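Side-chain contacts in beta-xylanase (Roseburia intestinalis L1-82, PDB 6SGF), which binds xylan with low affinity through its CBM86 carbohydrate-binding module, the part described here, while the full-length enzyme probably hydrolyses internal beta-1,4-xylosidic linkages: residues Y23-D27 and G28-L32; K71-G75 and G76-T80. All blocks are in the same frame, centred on the assembly; numbering follows the deposited sequence.

Contact 1: residues Y23-D27 and G28-L32. With CD (cadmium ion), chain O.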
loop_
_atom_site.group_PDB
_atom_site.type_symbol
_atom_site.label_atom_id
_atom_site.label_comp_id
_atom_site.label_asym_id
_atom_site.label_seq_id
_atom_site.Cartn_x
_atom_site.Cartn_y
_atom_site.Cartn_z
ATOM N N TYR B 23 -17.325 -6.186 5.060
ATOM C CA TYR B 23 -16.120 -5.700 4.380
ATOM C C TYR B 23 -16.477 -5.104 3.025
ATOM O O TYR B 23 -17.367 -5.597 2.322
ATOM C CB TYR B 23 -15.091 -6.826 4.188
ATOM C CG TYR B 23 -15.677 -8.088 3.612
ATOM C CD1 TYR B 23 -15.816 -8.264 2.239
ATOM C CD2 TYR B 23 -16.095 -9.109 4.438
ATOM C CE1 TYR B 23 -16.372 -9.420 1.717
ATOM C CE2 TYR B 23 -16.653 -10.254 3.920
ATOM C CZ TYR B 23 -16.796 -10.406 2.574
ATOM O OH TYR B 23 -17.354 -11.571 2.090
ATOM N N GLU B 24 -15.771 -4.037 2.660
ATOM C CA GLU B 24 -15.895 -3.465 1.333
ATOM C C GLU B 24 -14.569 -2.822 1.006
ATOM O O GLU B 24 -13.911 -2.269 1.896
ATOM C CB GLU B 24 -17.031 -2.425 1.264
ATOM C CG GLU B 24 -16.832 -1.257 2.190
ATOM C CD GLU B 24 -18.140 -0.591 2.587
ATOM O OE1 GLU B 24 -18.259 0.635 2.377
ATOM O OE2 GLU B 24 -19.053 -1.296 3.090
ATOM N N LEU B 25 -14.179 -2.931 -0.256
ATOM C CA LEU B 25 -12.969 -2.304 -0.781
ATOM C C LEU B 25 -13.355 -0.920 -1.269
ATOM O O LEU B 25 -14.091 -0.788 -2.255
ATOM C CB LEU B 25 -12.381 -3.137 -1.916
ATOM C CG LEU B 25 -11.092 -2.632 -2.542
ATOM C CD1 LEU B 25 -9.957 -2.755 -1.520
ATOM C CD2 LEU B 25 -10.721 -3.408 -3.822
ATOM N N ALA B 26 -12.882 0.109 -0.579
ATOM C CA ALA B 26 -13.260 1.478 -0.910
ATOM C C ALA B 26 -12.032 2.362 -0.745
ATOM O O ALA B 26 -11.260 2.195 0.203
ATOM C CB ALA B 26 -14.410 1.997 -0.024
ATOM N N ASP B 27 -11.828 3.267 -1.698
ATOM C CA ASP B 27 -10.708 4.209 -1.634
ATOM C C ASP B 27 -9.393 3.465 -1.405
ATOM O O ASP B 27 -8.512 3.921 -0.683
ATOM C CB ASP B 27 -10.968 5.270 -0.555
ATOM C CG ASP B 27 -12.158 6.156 -0.902
ATOM O OD1 ASP B 27 -12.560 6.130 -2.066
ATOM O OD2 ASP B 27 -12.701 6.862 -0.046
ATOM N N GLY B 28 -9.271 2.304 -2.037
ATOM C CA GLY B 28 -8.062 1.520 -2.010
ATOM C C GLY B 28 -7.788 0.776 -0.712
ATOM O O GLY B 28 -6.721 0.189 -0.574
ATOM N N GLN B 29 -8.728 0.760 0.228
ATOM C CA GLN B 29 -8.559 0.063 1.499
ATOM C C GLN B 29 -9.701 -0.917 1.741
ATOM O O GLN B 29 -10.825 -0.719 1.287
ATOM C CB GLN B 29 -8.509 1.070 2.655
ATOM C CG GLN B 29 -7.360 2.049 2.480
ATOM C CD GLN B 29 -7.271 3.071 3.602
ATOM O OE1 GLN B 29 -8.200 3.209 4.410
ATOM N NE2 GLN B 29 -6.171 3.819 3.625
ATOM N N TRP B 30 -9.405 -1.991 2.460
ATOM C CA TRP B 30 -10.459 -2.893 2.903
ATOM C C TRP B 30 -11.047 -2.293 4.179
ATOM O O TRP B 30 -10.375 -2.265 5.213
ATOM C CB TRP B 30 -9.905 -4.297 3.146
ATOM C CG TRP B 30 -9.869 -5.183 1.937
ATOM C CD1 TRP B 30 -8.759 -5.661 1.300
ATOM C CD2 TRP B 30 -10.996 -5.683 1.210
ATOM N NE1 TRP B 30 -9.125 -6.448 0.230
ATOM C CE2 TRP B 30 -10.494 -6.466 0.147
ATOM C CE3 TRP B 30 -12.387 -5.537 1.350
ATOM C CZ2 TRP B 30 -11.332 -7.108 -0.771
ATOM C CZ3 TRP B 30 -13.220 -6.179 0.432
ATOM C CH2 TRP B 30 -12.687 -6.965 -0.602
ATOM N N LYS B 31 -12.298 -1.808 4.105
ATOM C CA LYS B 31 -12.977 -1.166 5.223
ATOM C C LYS B 31 -13.837 -2.214 5.927
ATOM O O LYS B 31 -14.686 -2.853 5.302
ATOM C CB LYS B 31 -13.815 0.031 4.757
ATOM C CG LYS B 31 -12.965 1.111 4.042
ATOM C CD LYS B 31 -13.483 2.515 4.149
ATOM C CE LYS B 31 -12.500 3.484 3.484
ATOM N NZ LYS B 31 -11.450 3.933 4.391
ATOM N N LEU B 32 -13.573 -2.432 7.211
ATOM C CA LEU B 32 -14.188 -3.525 7.933
ATOM C C LEU B 32 -15.056 -3.000 9.067
ATOM O O LEU B 32 -14.736 -1.980 9.702
ATOM C CB LEU B 32 -13.129 -4.478 8.510
ATOM C CG LEU B 32 -11.980 -4.875 7.592
ATOM C CD1 LEU B 32 -10.976 -5.704 8.405
ATOM C CD2 LEU B 32 -12.444 -5.605 6.359
HETATM CD CD CD O . -14.402 7.825 -1.813
HETATM O O HOH W 1 -11.442 6.361 2.667
HETATM O O HOH W 2 -15.562 7.117 0.617
#

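Contact 2: residues K71-G75 and G76-T80. With XYP (beta-D-xylopyranose), chain H.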
loop_
_atom_site.group_PDB
_atom_site.type_symbol
_atom_site.label_atom_id
_atom_site.label_comp_id
_atom_site.label_asym_id
_atom_site.label_seq_id
_atom_site.Cartn_x
_atom_site.Cartn_y
_atom_site.Cartn_z
ATOM N N LYS B 71 -3.714 -12.529 12.112
ATOM C CA LYS B 71 -3.464 -13.942 11.871
ATOM C C LYS B 71 -2.678 -14.164 10.586
ATOM O O LYS B 71 -2.963 -13.542 9.564
ATOM C CB LYS B 71 -4.778 -14.729 11.749
ATOM C CG LYS B 71 -5.638 -14.702 12.985
ATOM C CD LYS B 71 -6.924 -15.528 12.741
ATOM C CE LYS B 71 -7.833 -15.600 13.958
ATOM N NZ LYS B 71 -8.880 -16.649 13.676
ATOM N N VAL B 72 -1.729 -15.089 10.641
ATOM C CA VAL B 72 -1.000 -15.585 9.484
ATOM C C VAL B 72 -1.333 -17.068 9.368
ATOM O O VAL B 72 -0.936 -17.871 10.216
ATOM C CB VAL B 72 0.502 -15.353 9.605
ATOM C CG1 VAL B 72 1.203 -15.832 8.342
ATOM C CG2 VAL B 72 0.769 -13.899 9.848
ATOM N N TYR B 73 -2.033 -17.438 8.311
ATOM C CA TYR B 73 -2.444 -18.825 8.131
ATOM C C TYR B 73 -1.346 -19.602 7.415
ATOM O O TYR B 73 -0.576 -19.035 6.627
ATOM C CB TYR B 73 -3.709 -18.906 7.298
ATOM C CG TYR B 73 -4.964 -18.349 7.902
ATOM C CD1 TYR B 73 -5.194 -16.979 7.968
ATOM C CD2 TYR B 73 -5.953 -19.209 8.359
ATOM C CE1 TYR B 73 -6.375 -16.477 8.469
ATOM C CE2 TYR B 73 -7.133 -18.732 8.847
ATOM C CZ TYR B 73 -7.343 -17.379 8.924
ATOM O OH TYR B 73 -8.533 -16.937 9.435
ATOM N N ASN B 74 -1.273 -20.904 7.685
ATOM C CA ASN B 74 -0.341 -21.762 6.954
ATOM C C ASN B 74 -1.029 -23.079 6.598
ATOM O O ASN B 74 -0.486 -24.168 6.766
ATOM C CB ASN B 74 0.967 -21.965 7.728
ATOM C CG ASN B 74 0.820 -22.803 9.013
ATOM O OD1 ASN B 74 -0.196 -22.774 9.707
ATOM N ND2 ASN B 74 1.884 -23.538 9.341
ATOM N N GLY B 75 -2.237 -22.963 6.057
ATOM C CA GLY B 75 -2.904 -24.057 5.390
ATOM C C GLY B 75 -3.969 -24.753 6.194
ATOM O O GLY B 75 -4.688 -25.593 5.639
ATOM N N GLY B 76 -4.075 -24.454 7.488
ATOM C CA GLY B 76 -5.071 -25.080 8.327
ATOM C C GLY B 76 -6.394 -24.336 8.327
ATOM O O GLY B 76 -6.559 -23.279 7.714
ATOM N N ASP B 77 -7.350 -24.906 9.072
ATOM C CA ASP B 77 -8.670 -24.304 9.178
ATOM C C ASP B 77 -8.633 -22.981 9.935
ATOM O O ASP B 77 -9.551 -22.163 9.786
ATOM C CB ASP B 77 -9.617 -25.261 9.901
ATOM C CG ASP B 77 -9.992 -26.463 9.053
ATOM O OD1 ASP B 77 -10.036 -26.319 7.817
ATOM O OD2 ASP B 77 -10.235 -27.546 9.638
ATOM N N ASP B 78 -7.671 -22.823 10.839
ATOM C CA ASP B 78 -7.417 -21.568 11.526
ATOM C C ASP B 78 -5.919 -21.331 11.596
ATOM O O ASP B 78 -5.117 -22.224 11.344
ATOM C CB ASP B 78 -8.015 -21.556 12.930
ATOM C CG ASP B 78 -8.486 -20.176 13.351
ATOM O OD1 ASP B 78 -7.956 -19.150 12.830
ATOM O OD2 ASP B 78 -9.402 -20.121 14.212
ATOM N N ALA B 79 -5.544 -20.110 11.953
ATOM C CA ALA B 79 -4.141 -19.804 12.186
ATOM C C ALA B 79 -3.716 -20.437 13.496
ATOM O O ALA B 79 -4.510 -20.544 14.432
ATOM C CB ALA B 79 -3.930 -18.288 12.239
ATOM N N THR B 80 -2.466 -20.872 13.567
ATOM C CA THR B 80 -1.970 -21.389 14.843
ATOM C C THR B 80 -1.784 -20.253 15.859
ATOM O O THR B 80 -1.669 -19.069 15.519
ATOM C CB THR B 80 -0.648 -22.144 14.683
ATOM O OG1 THR B 80 0.404 -21.220 14.356
ATOM C CG2 THR B 80 -0.734 -23.196 13.609
HETATM C C1 XYP H . -13.002 -18.466 16.170
HETATM C C2 XYP H . -11.712 -17.770 15.733
HETATM C C3 XYP H . -10.654 -17.989 16.758
HETATM C C4 XYP H . -11.136 -17.693 18.160
HETATM C C5 XYP H . -12.436 -18.423 18.525
HETATM O O2 XYP H . -11.372 -18.234 14.424
HETATM O O3 XYP H . -9.538 -17.109 16.436
HETATM O O4 XYP H . -10.079 -18.094 19.046
HETATM O O5 XYP H . -13.430 -18.019 17.528
HETATM O O HOH W 3 -0.774 -20.349 11.225
HETATM O O HOH W 4 -3.185 -22.338 9.128
#

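Contact 1: residues Y23-D27 and G28-L32
A tight beta hairpin pairs Leu25 with Trp30 across strands 23-26 and 29-32. The two form an antiparallel non-hydrogen-bonded pair, and their side chains share a sheet face with Tyr23 and Leu32. Leu25 CB lies over the indole, 3.9 Å from the centroid of the Trp30 six-membered ring, in a CH-pi contact. Leu25 CD1 lies over the same indole face, offset toward the rim. Beside it, Tyr23 CD1 meets Trp30 CZ3 at 3.8 Å, with the two ring planes turned 73° apart. Tyr23 CB also packs on Leu32 CD2 at 3.6 Å. Outside the hairpin, Trp30 NE1 donates to Leu14 O, which helps fix the rotation of the indole.

Glu24 and Lys31 form a hydrogen-bonded pair, with Lys31 N donating to Glu24 O at 2.8 Å. At the turn, Gln29 N donates to Ala26 O at 2.9 Å. The Lys31 chain bends at its end (chi4 -87°). This brings NZ to a weak bond with Gln29 OE1 and to a water that donates to Asp27 OD2.

Asp27 grips a cadmium ion with both oxygens, OD1 at 2.5 Å and OD2 at 2.6 Å from the metal. A water and Asp63 of the second subunit also bind this ion. Gln29 NE2 donates to Asp27 O of the second subunit, and the bond is returned from that side. The arrangement is that of a beta hairpin with a two-residue loop, closed by a type I' turn from Ala26 to Gln29, here placed at a subunit interface.

Contact 2: residues K71-G75 and G76-T80
The Tyr73 ring has the Ala79 methyl over one face, with Gly76 O and Asp77 O at its edge, near its plane. Tyr73 CD2 also comes to 3.7 Å from Ala79 N. The Asp78 carboxylate is tilted 20° from the ring plane and approaches at a slant, with its OD1 4.1 Å from Tyr73 CE2. Lys42, from outside the loop, makes a cation-pi contact with Tyr73.

The carboxylate is gripped by two donors on one oxygen. Asp78 OD1 receives Lys71 NZ on its syn lone pair, 2.8 Å away, in a salt bridge. The backbone Ala79 N donates to Asp78 OD1 from the anti side at 2.7 Å, 21° out of the carboxylate plane. These two bonds should hold the group in one rotation. They leave Asp78 OD2 to accept from O2 of a xylose unit at 2.7 Å.

Lys71 is stretched out all the way to its ammonium group. On the way its CB passes Ala79 CB at 3.7 Å. Its NZ then donates to xylose O3 at 2.9 Å and more weakly to xylose O2. Gln40 OE1 is another partner of this ammonium, and Gln40 NE2 bonds the same sugar. The nearby carboxylate probably favours the charged form of the lysine.

Two waters bridge the two halves of the loop. One donates to Val72 O and Asn74 OD1 and accepts from Thr80 N. Asn74 is turned to meet it by a chi1 of 69°, while its ND2 bonds Asp101 O. The other water accepts from Asn74 N and Gly76 N and donates to Asp78 O, 2.9 Å away. The paired lysine and aspartate, both bonded to sugar hydroxyls, belong to the glycan-binding site of this beta-sandwich module.

Overall arrangement
From the N terminus, contact 1 comes first. It closes the hairpin between strands 22-26 and 29-34, in the six-stranded antiparallel sheet. The chain then passes through strands 40-50 and 54-62 before contact 2 opens. Contact 2 folds the loop after strand 68-73 back on that strand, ahead of strand 84-88 at an edge of the five-stranded sheet. The contacts follow in series and neither nest nor cross. The centres of contact 1 and contact 2 are about 23 Å apart. They lie on opposite sides of the chain's centre. Contact 1 adjoins the second subunit, and contact 2 faces the glycan. Strand 40-50 lends Val41 and Trp43 to contact 1 and Gln40 to contact 2.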